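Local coordinates for sialidase domain-containing protein (Dyadobacter fermentans, PDB 5HX0) that is of unknown function but forms a six-bladed, sialidase-like beta-propeller and may bind or act on carbohydrates, at residues 126-131 against 207-212; 172-177 against 184-189; 219-224 against 239-244. One frame throughout, in Å; residues are numbered along the deposited sequence.

Interaction 1 (126-131 against 207-212); sequences DPCLLQ and YNRGAM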
loop_
_atom_site.group_PDB
_atom_site.type_symbol
_atom_site.label_atom_id
_atom_site.label_comp_id
_atom_site.label_asym_id
_atom_site.label_seq_id
_atom_site.Cartn_x
_atom_site.Cartn_y
_atom_site.Cartn_z
ATOM N N ASP A 126 7.237 -9.871 -7.029
ATOM C CA ASP A 126 7.737 -11.217 -6.735
ATOM C C ASP A 126 8.183 -11.441 -5.286
ATOM O O ASP A 126 9.387 -11.582 -5.028
ATOM C CB ASP A 126 8.928 -11.542 -7.643
ATOM C CG ASP A 126 8.616 -11.366 -9.124
ATOM O OD1 ASP A 126 7.722 -10.571 -9.469
ATOM O OD2 ASP A 126 9.285 -12.025 -9.956
ATOM N N PRO A 127 7.277 -11.489 -4.316
ATOM C CA PRO A 127 7.714 -11.762 -2.936
ATOM C C PRO A 127 8.283 -13.167 -2.839
ATOM O O PRO A 127 7.631 -14.140 -3.218
ATOM C CB PRO A 127 6.423 -11.630 -2.116
ATOM C CG PRO A 127 5.313 -12.039 -3.147
ATOM C CD PRO A 127 5.807 -11.531 -4.482
ATOM N N CYS A 128 9.493 -13.278 -2.305
ATOM C CA CYS A 128 10.147 -14.568 -2.149
ATOM C C CYS A 128 10.361 -14.843 -0.662
ATOM O O CYS A 128 11.212 -14.217 -0.035
ATOM C CB CYS A 128 11.469 -14.563 -2.928
ATOM S SG CYS A 128 11.110 -14.641 -4.700
ATOM N N LEU A 129 9.593 -15.777 -0.113
ATOM C CA LEU A 129 9.646 -16.130 1.302
ATOM C C LEU A 129 10.746 -17.158 1.582
ATOM O O LEU A 129 10.926 -18.125 0.830
ATOM C CB LEU A 129 8.293 -16.699 1.746
ATOM C CG LEU A 129 7.049 -15.811 1.626
ATOM C CD1 LEU A 129 5.763 -16.572 2.044
ATOM C CD2 LEU A 129 7.218 -14.562 2.489
ATOM N N LEU A 130 11.474 -16.953 2.680
ATOM C CA LEU A 130 12.345 -17.986 3.253
ATOM C C LEU A 130 11.990 -18.132 4.727
ATOM O O LEU A 130 11.996 -17.139 5.458
ATOM C CB LEU A 130 13.830 -17.632 3.135
ATOM C CG LEU A 130 14.769 -18.666 3.810
ATOM C CD1 LEU A 130 14.734 -20.027 3.068
ATOM C CD2 LEU A 130 16.202 -18.146 3.888
ATOM N N GLN A 131 11.682 -19.347 5.168
ATOM C CA GLN A 131 11.468 -19.599 6.589
ATOM C C GLN A 131 12.691 -20.313 7.155
ATOM O O GLN A 131 13.028 -21.404 6.694
ATOM C CB GLN A 131 10.216 -20.435 6.837
ATOM C CG GLN A 131 9.995 -20.722 8.326
ATOM C CD GLN A 131 8.707 -21.459 8.577
ATOM O OE1 GLN A 131 7.827 -20.954 9.266
ATOM N NE2 GLN A 131 8.571 -22.642 7.985
ATOM N N TYR A 207 18.879 -8.093 -5.917
ATOM C CA TYR A 207 17.485 -8.552 -5.938
ATOM C C TYR A 207 17.448 -9.857 -6.728
ATOM O O TYR A 207 18.364 -10.151 -7.501
ATOM C CB TYR A 207 16.555 -7.519 -6.616
ATOM C CG TYR A 207 16.901 -7.427 -8.088
ATOM C CD1 TYR A 207 17.966 -6.646 -8.505
ATOM C CD2 TYR A 207 16.231 -8.214 -9.051
ATOM C CE1 TYR A 207 18.349 -6.605 -9.832
ATOM C CE2 TYR A 207 16.610 -8.184 -10.378
ATOM C CZ TYR A 207 17.678 -7.379 -10.766
ATOM O OH TYR A 207 18.096 -7.339 -12.082
ATOM N N ASN A 208 16.366 -10.613 -6.566
ATOM C CA ASN A 208 16.043 -11.638 -7.557
ATOM C C ASN A 208 14.636 -12.159 -7.298
ATOM O O ASN A 208 14.015 -11.860 -6.273
ATOM C CB ASN A 208 17.031 -12.814 -7.551
ATOM C CG ASN A 208 17.256 -13.368 -8.949
ATOM O OD1 ASN A 208 16.522 -13.019 -9.879
ATOM N ND2 ASN A 208 18.257 -14.236 -9.100
ATOM N N ARG A 209 14.146 -12.959 -8.243
ATOM C CA ARG A 209 13.096 -13.921 -7.946
ATOM C C ARG A 209 13.751 -15.291 -7.854
ATOM O O ARG A 209 14.477 -15.694 -8.770
ATOM C CB ARG A 209 11.978 -13.932 -9.003
ATOM C CG ARG A 209 10.782 -14.868 -8.631
ATOM C CD ARG A 209 11.064 -16.366 -8.955
ATOM N NE ARG A 209 9.919 -17.225 -8.651
ATOM C CZ ARG A 209 9.931 -18.555 -8.711
ATOM N NH1 ARG A 209 8.810 -19.231 -8.449
ATOM N NH2 ARG A 209 11.057 -19.220 -9.007
ATOM N N GLY A 210 13.473 -16.004 -6.773
ATOM C CA GLY A 210 14.017 -17.339 -6.570
ATOM C C GLY A 210 14.133 -17.637 -5.092
ATOM O O GLY A 210 14.039 -16.751 -4.246
ATOM N N ALA A 211 14.333 -18.920 -4.789
ATOM C CA ALA A 211 14.443 -19.350 -3.404
ATOM C C ALA A 211 15.850 -19.113 -2.864
ATOM O O ALA A 211 16.852 -19.413 -3.534
ATOM C CB ALA A 211 14.082 -20.832 -3.264
HETATM N N MSE A 212 15.912 -18.564 -1.649
HETATM C CA MSE A 212 17.108 -18.580 -0.826
HETATM C C MSE A 212 17.207 -19.958 -0.206
HETATM O O MSE A 212 16.268 -20.743 -0.317
HETATM C CB MSE A 212 17.035 -17.515 0.274
HETATM C CG MSE A 212 16.852 -16.113 -0.234
HETATM SE SE MSE A 212 16.585 -14.934 1.303
HETATM C CE MSE A 212 16.681 -13.213 0.417
HETATM O O HOH W 1 12.231 -11.158 -4.443
HETATM O O HOH W 2 13.421 -17.941 -0.492
#
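The carboxylate of Asp126 and the guanidinium of Arg209 are turned 85° from one another, and their side chains cross at about a right angle. They meet without forming a salt bridge: Asp126 OD2 rests against the aliphatic start of the arginine, 3.4 Å from Arg209 CB, whereas Asp126 OD2 and Arg209 NE stay 5.4 Å apart. CG of Arg209 lies anti to the backbone N (chi1 -175°), next to Asp126 OD2, and the chain then bends at chi2, carrying the guanidinium on to the carbonyls of Pro369 and, weakly, Met314. An acetate ion, probably from the crystallisation liquor, is bound close to the Asp126 side chain; such ions often mark pockets.

The one direct hydrogen bond between the segments has sulphur as acceptor. Gly210 N points almost straight at Cys128 SG (3.4 Å, 170°), and chi1 sets that sulphur anti to its own carbonyl carbon, beside the backbone N. At the backbone angles of Gly210 a CB would be jammed against the preceding carbonyl O, which suits a residue without a side chain. Further along, Leu130 reaches over with CD2, which packs on Met212 CB at 3.8 Å; the selenomethionine chain then runs on, extended, toward Trp222.

A water completes the join where the backbones do not bond directly. It donates to Leu129 O (2.8 Å) and accepts from Met212 N (2.8 Å), bridging strand 123-131 to the neighbouring loop.

Segment 126-131 belongs to the innermost strand of one blade, while 207-212 enters the next and bonds through its backbone to Ala266 and Val268 of the blade beyond. Such side-by-side packing of inner edges around a central axis is characteristic of a beta-propeller.

Interaction 2 (172-177 against 184-189); sequences VLRSTD and GPLYPP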
loop_
_atom_site.group_PDB
_atom_site.type_symbol
_atom_site.label_atom_id
_atom_site.label_comp_id
_atom_site.label_asym_id
_atom_site.label_seq_id
_atom_site.Cartn_x
_atom_site.Cartn_y
_atom_site.Cartn_z
ATOM N N VAL A 172 14.119 -6.218 1.390
ATOM C CA VAL A 172 13.760 -7.443 2.103
ATOM C C VAL A 172 13.043 -7.056 3.386
ATOM O O VAL A 172 13.522 -6.194 4.134
ATOM C CB VAL A 172 15.006 -8.296 2.426
ATOM C CG1 VAL A 172 14.609 -9.606 3.092
ATOM C CG2 VAL A 172 15.810 -8.559 1.166
ATOM N N LEU A 173 11.895 -7.674 3.634
ATOM C CA LEU A 173 11.210 -7.563 4.912
ATOM C C LEU A 173 11.488 -8.805 5.750
ATOM O O LEU A 173 11.723 -9.896 5.230
ATOM C CB LEU A 173 9.705 -7.403 4.701
ATOM C CG LEU A 173 9.572 -6.308 3.654
ATOM C CD1 LEU A 173 8.399 -6.559 2.792
ATOM C CD2 LEU A 173 9.532 -4.947 4.296
ATOM N N ARG A 174 11.393 -8.637 7.059
ATOM C CA ARG A 174 11.751 -9.681 8.005
ATOM C C ARG A 174 10.693 -9.762 9.097
ATOM O O ARG A 174 10.238 -8.735 9.607
ATOM C CB ARG A 174 13.118 -9.343 8.607
ATOM C CG ARG A 174 13.964 -10.467 8.987
ATOM C CD ARG A 174 15.412 -9.980 9.186
ATOM N NE ARG A 174 16.196 -11.044 9.780
ATOM C CZ ARG A 174 16.266 -11.252 11.088
ATOM N NH1 ARG A 174 15.614 -10.442 11.923
ATOM N NH2 ARG A 174 16.991 -12.256 11.562
ATOM N N SER A 175 10.310 -10.977 9.470
ATOM C CA SER A 175 9.382 -11.171 10.572
ATOM C C SER A 175 9.958 -12.176 11.550
ATOM O O SER A 175 10.422 -13.251 11.151
ATOM C CB SER A 175 8.017 -11.644 10.094
ATOM O OG SER A 175 7.166 -11.910 11.200
ATOM N N THR A 176 9.917 -11.824 12.836
ATOM C CA THR A 176 10.289 -12.743 13.901
ATOM C C THR A 176 9.082 -13.165 14.733
ATOM O O THR A 176 9.250 -13.764 15.805
ATOM C CB THR A 176 11.366 -12.111 14.794
ATOM O OG1 THR A 176 10.887 -10.860 15.285
ATOM C CG2 THR A 176 12.648 -11.860 14.002
ATOM N N ASP A 177 7.866 -12.879 14.264
ATOM C CA ASP A 177 6.666 -13.275 14.986
ATOM C C ASP A 177 5.737 -14.087 14.100
ATOM O O ASP A 177 4.514 -14.013 14.237
ATOM C CB ASP A 177 5.937 -12.063 15.594
ATOM C CG ASP A 177 5.544 -10.993 14.571
ATOM O OD1 ASP A 177 5.541 -11.229 13.337
ATOM O OD2 ASP A 177 5.186 -9.892 15.029
ATOM N N GLY A 184 11.532 -3.663 8.560
ATOM C CA GLY A 184 12.258 -3.325 7.353
ATOM C C GLY A 184 11.505 -2.245 6.606
ATOM O O GLY A 184 10.656 -1.592 7.196
ATOM N N PRO A 185 11.816 -2.034 5.314
ATOM C CA PRO A 185 12.712 -2.870 4.507
ATOM C C PRO A 185 14.177 -2.735 4.863
ATOM O O PRO A 185 14.629 -1.658 5.290
ATOM C CB PRO A 185 12.484 -2.355 3.086
ATOM C CG PRO A 185 12.146 -0.889 3.279
ATOM C CD PRO A 185 11.370 -0.826 4.584
ATOM N N LEU A 186 14.887 -3.850 4.708
ATOM C CA LEU A 186 16.338 -3.889 4.680
ATOM C C LEU A 186 16.765 -3.905 3.227
ATOM O O LEU A 186 16.209 -4.669 2.433
ATOM C CB LEU A 186 16.850 -5.145 5.385
ATOM C CG LEU A 186 16.409 -5.286 6.834
ATOM C CD1 LEU A 186 16.929 -6.575 7.438
ATOM C CD2 LEU A 186 16.903 -4.068 7.604
ATOM N N TYR A 187 17.757 -3.086 2.876
ATOM C CA TYR A 187 18.193 -3.032 1.490
ATOM C C TYR A 187 19.414 -3.915 1.280
ATOM O O TYR A 187 20.413 -3.763 2.002
ATOM C CB TYR A 187 18.487 -1.593 1.088
ATOM C CG TYR A 187 17.214 -0.788 1.097
ATOM C CD1 TYR A 187 16.348 -0.813 0.006
ATOM C CD2 TYR A 187 16.843 -0.045 2.208
ATOM C CE1 TYR A 187 15.175 -0.112 0.016
ATOM C CE2 TYR A 187 15.668 0.676 2.218
ATOM C CZ TYR A 187 14.837 0.636 1.117
ATOM O OH TYR A 187 13.655 1.336 1.107
ATOM N N PRO A 188 19.371 -4.864 0.347
ATOM C CA PRO A 188 20.565 -5.647 0.040
ATOM C C PRO A 188 21.685 -4.734 -0.424
ATOM O O PRO A 188 21.429 -3.604 -0.872
ATOM C CB PRO A 188 20.103 -6.578 -1.088
ATOM C CG PRO A 188 18.628 -6.740 -0.852
ATOM C CD PRO A 188 18.175 -5.376 -0.360
ATOM N N PRO A 189 22.932 -5.175 -0.332
ATOM C CA PRO A 189 24.024 -4.357 -0.861
ATOM C C PRO A 189 23.891 -4.206 -2.366
ATOM O O PRO A 189 23.330 -5.061 -3.059
ATOM C CB PRO A 189 25.279 -5.154 -0.489
ATOM C CG PRO A 189 24.799 -6.584 -0.402
ATOM C CD PRO A 189 23.407 -6.486 0.159
#
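Two groups of the facing strand approach Val172 O: Leu186 N donates a nearly straight hydrogen bond to it (2.8 Å, 171°), and Pro185 CA adds a CA-H...O contact at 3.4 Å. The return bond, from Val172 N to Leu186 O, is equally short at 2.8 Å, and together the two make Val172 and Leu186 an antiparallel hydrogen-bonded pair. The strand segments diverge strongly, with 131° between their directions. A cis peptide bond joins Gly184 to Pro185 just before the pair.

On the face of Val172 and Leu186, the valine sets CG2 anti to its carbonyl carbon, beside the backbone N, where it touches Pro188 CG at 3.9 Å; Trp222 of the next blade touches both. The extended Arg174 chain passes Leu186 obliquely, Arg174 CD lying 4.1 Å from Leu186 CD1, and its NE goes on to the carbonyl of Lys245. Away from that face, Leu173 CD2 packs against the Pro185 backbone, 3.8 Å from Pro185 CA, and Tyr117 of strand 114-117 touches both of these residues.

Beyond the pairing, Ser175 OG accepts from Asp177 N (3.3 Å, 160°), forming an ST turn. The same hydroxyl also bonds Gly179 N and Ser181 O, while Asp177 OD2 bonds Ser181 OG, so that a compact web of side-chain bonds holds the turn between the strands.

This Ser-Thr-Asp-Gly-Gly-Lys-Ser-Trp turn, linking the third and fourth strands of a propeller blade, is the Asp-box that defines BNR repeats. It is a structural signature of sialidases and their relatives, and the pairing of Val172 with Leu186 lies at the base of its hairpin.

Interaction 3 (219-224 against 239-244); sequences RILWVV and LLISDD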
loop_
_atom_site.group_PDB
_atom_site.type_symbol
_atom_site.label_atom_id
_atom_site.label_comp_id
_atom_site.label_asym_id
_atom_site.label_seq_id
_atom_site.Cartn_x
_atom_site.Cartn_y
_atom_site.Cartn_z
ATOM N N ARG A 219 24.100 -20.441 7.712
ATOM C CA ARG A 219 24.338 -19.374 6.754
ATOM C C ARG A 219 23.237 -19.381 5.685
ATOM O O ARG A 219 22.725 -20.438 5.317
ATOM C CB ARG A 219 25.730 -19.583 6.172
ATOM C CG ARG A 219 25.988 -19.162 4.784
ATOM C CD ARG A 219 27.476 -19.447 4.481
ATOM N NE ARG A 219 28.389 -18.663 5.321
ATOM C CZ ARG A 219 29.674 -18.449 5.038
ATOM N NH1 ARG A 219 30.207 -18.957 3.934
ATOM N NH2 ARG A 219 30.424 -17.720 5.854
ATOM N N ILE A 220 22.833 -18.197 5.216
ATOM C CA ILE A 220 21.776 -18.092 4.201
ATOM C C ILE A 220 22.409 -17.795 2.851
ATOM O O ILE A 220 23.160 -16.821 2.712
ATOM C CB ILE A 220 20.748 -17.004 4.543
ATOM C CG1 ILE A 220 20.205 -17.202 5.957
ATOM C CG2 ILE A 220 19.588 -17.057 3.509
ATOM C CD1 ILE A 220 19.262 -16.122 6.350
ATOM N N LEU A 221 22.062 -18.603 1.856
ATOM C CA LEU A 221 22.540 -18.482 0.486
ATOM C C LEU A 221 21.484 -17.780 -0.354
ATOM O O LEU A 221 20.300 -18.086 -0.245
ATOM C CB LEU A 221 22.805 -19.871 -0.103
ATOM C CG LEU A 221 23.688 -20.755 0.759
ATOM C CD1 LEU A 221 23.711 -22.165 0.204
ATOM C CD2 LEU A 221 25.080 -20.160 0.787
ATOM N N TRP A 222 21.915 -16.863 -1.214
ATOM C CA TRP A 222 20.983 -16.119 -2.059
ATOM C C TRP A 222 21.679 -15.836 -3.378
ATOM O O TRP A 222 22.696 -15.132 -3.397
ATOM C CB TRP A 222 20.564 -14.808 -1.387
ATOM C CG TRP A 222 19.449 -14.078 -2.075
ATOM C CD1 TRP A 222 18.584 -14.569 -3.013
ATOM C CD2 TRP A 222 19.094 -12.703 -1.873
ATOM N NE1 TRP A 222 17.701 -13.581 -3.408
ATOM C CE2 TRP A 222 17.993 -12.428 -2.715
ATOM C CE3 TRP A 222 19.598 -11.682 -1.049
ATOM C CZ2 TRP A 222 17.384 -11.177 -2.760
ATOM C CZ3 TRP A 222 19.000 -10.443 -1.092
ATOM C CH2 TRP A 222 17.902 -10.193 -1.944
ATOM N N VAL A 223 21.161 -16.375 -4.477
ATOM C CA VAL A 223 21.727 -16.072 -5.792
ATOM C C VAL A 223 20.937 -14.924 -6.412
ATOM O O VAL A 223 19.741 -15.067 -6.708
ATOM C CB VAL A 223 21.741 -17.304 -6.700
ATOM C CG1 VAL A 223 22.227 -16.924 -8.116
ATOM C CG2 VAL A 223 22.636 -18.385 -6.088
ATOM N N VAL A 224 21.610 -13.795 -6.624
ATOM C CA VAL A 224 20.968 -12.566 -7.085
ATOM C C VAL A 224 21.356 -12.301 -8.534
ATOM O O VAL A 224 22.293 -12.884 -9.081
ATOM C CB VAL A 224 21.322 -11.341 -6.213
ATOM C CG1 VAL A 224 20.819 -11.514 -4.774
ATOM C CG2 VAL A 224 22.840 -11.067 -6.259
ATOM N N LEU A 239 26.448 -15.094 -6.019
ATOM C CA LEU A 239 26.020 -15.636 -4.734
ATOM C C LEU A 239 26.284 -14.630 -3.616
ATOM O O LEU A 239 27.427 -14.198 -3.418
ATOM C CB LEU A 239 26.742 -16.947 -4.436
ATOM C CG LEU A 239 26.430 -17.609 -3.088
ATOM C CD1 LEU A 239 24.973 -18.035 -3.010
ATOM C CD2 LEU A 239 27.351 -18.797 -2.858
ATOM N N LEU A 240 25.235 -14.274 -2.883
ATOM C CA LEU A 240 25.368 -13.565 -1.623
ATOM C C LEU A 240 25.177 -14.537 -0.467
ATOM O O LEU A 240 24.472 -15.544 -0.573
ATOM C CB LEU A 240 24.349 -12.434 -1.484
ATOM C CG LEU A 240 24.223 -11.423 -2.622
ATOM C CD1 LEU A 240 23.267 -10.322 -2.226
ATOM C CD2 LEU A 240 25.576 -10.859 -2.990
ATOM N N ILE A 241 25.798 -14.211 0.653
ATOM C CA ILE A 241 25.732 -15.034 1.846
ATOM C C ILE A 241 25.456 -14.131 3.038
ATOM O O ILE A 241 26.058 -13.059 3.163
ATOM C CB ILE A 241 27.048 -15.814 2.028
ATOM C CG1 ILE A 241 27.208 -16.872 0.926
ATOM C CG2 ILE A 241 27.131 -16.343 3.413
ATOM C CD1 ILE A 241 28.456 -17.719 1.065
ATOM N N SER A 242 24.544 -14.558 3.914
ATOM C CA SER A 242 24.264 -13.843 5.148
ATOM C C SER A 242 24.628 -14.724 6.336
ATOM O O SER A 242 24.149 -15.855 6.435
ATOM C CB SER A 242 22.795 -13.434 5.251
ATOM O OG SER A 242 22.586 -12.804 6.518
ATOM N N ASP A 243 25.446 -14.192 7.251
ATOM C CA ASP A 243 25.759 -14.880 8.496
ATOM C C ASP A 243 24.993 -14.323 9.684
ATOM O O ASP A 243 25.306 -14.675 10.826
ATOM C CB ASP A 243 27.263 -14.817 8.787
ATOM C CG ASP A 243 28.070 -15.666 7.831
ATOM O OD1 ASP A 243 27.847 -16.898 7.795
ATOM O OD2 ASP A 243 28.916 -15.099 7.111
ATOM N N ASP A 244 24.012 -13.460 9.454
ATOM C CA ASP A 244 23.240 -12.916 10.566
ATOM C C ASP A 244 21.750 -13.038 10.306
ATOM O O ASP A 244 20.962 -12.167 10.692
ATOM C CB ASP A 244 23.627 -11.464 10.864
ATOM C CG ASP A 244 23.637 -10.593 9.635
ATOM O OD1 ASP A 244 23.014 -10.976 8.616
ATOM O OD2 ASP A 244 24.274 -9.512 9.688
#
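Strand segments 220-224 and 239-242 run antiparallel at 153°, with Ile220-Ser242 and Trp222-Leu240 as hydrogen-bonded pairs and Leu221-Ile241 and Val223-Leu239 as non-hydrogen-bonded pairs. The shortest of the four backbone bonds is Leu240 N to Trp222 O, at 2.7 Å.

On the face of Trp222 and Leu240, the indole and the leucine lie side by side, pointing the same way, with Trp222 CE3 4.1 Å from Leu240 CD1. Val224, from the same strand as the tryptophan, lies on one face of the ring: its CG1 sits over the centre, 3.5 Å above the plane, and also touches Leu240 CD1 at 3.7 Å. The opposite face of the sheet is aliphatic. The Leu221 and Ile241 side chains lie side by side, Leu221 CD2 3.9 Å from Ile241 CG1; those of Val223 and Leu239 cross at about a right angle, touching through CG2 and CD1.

A salt bridge closes the end of the pairing. Arg219 NE donates to Asp243 OD1 (3.1 Å, 158°), which lies at the edge of the guanidinium, in its plane; two weak bonds from NH2 add to the grip. Ile241 CG2 presses on one guanidinium face, 3.3 Å from Arg219 NE, and an acetate ion, probably from the crystallisation liquor, also lies close to this arginine.

Ser242 and Asp244 open a second Asp-box, ending in Thr248 and Trp249, in which Ser242 OG bonds Thr248 O and Gly246 N. The two strands are the central pair of a four-stranded blade, between strands 213-214 and 250-256. Leu221 and Val223 face strand 262-270 of the following blade, whereas Ile220 and Trp222 lie against strand 137-145 of the preceding one.

The three interactions cluster around two successive blades of the propeller, with centres 12 Å apart from interaction 1 to each of the others and 14 Å between 2 and 3. Interaction 2 is the outer hairpin of the earlier blade, and its residues fall in the chain between the two segments of interaction 1, which joins that blade's inner strand to the entry of the next. Interaction 3, the central hairpin of the later blade, follows. Asn208 ND2 probably bonds Val223 O, joining the 207-212 loop to the hairpin of its own blade. Met212 CE packs on Trp222 CD2 at 3.4 Å, while Val172 and Pro188 reach CH2 of the same ring, tying the adjacent blades together.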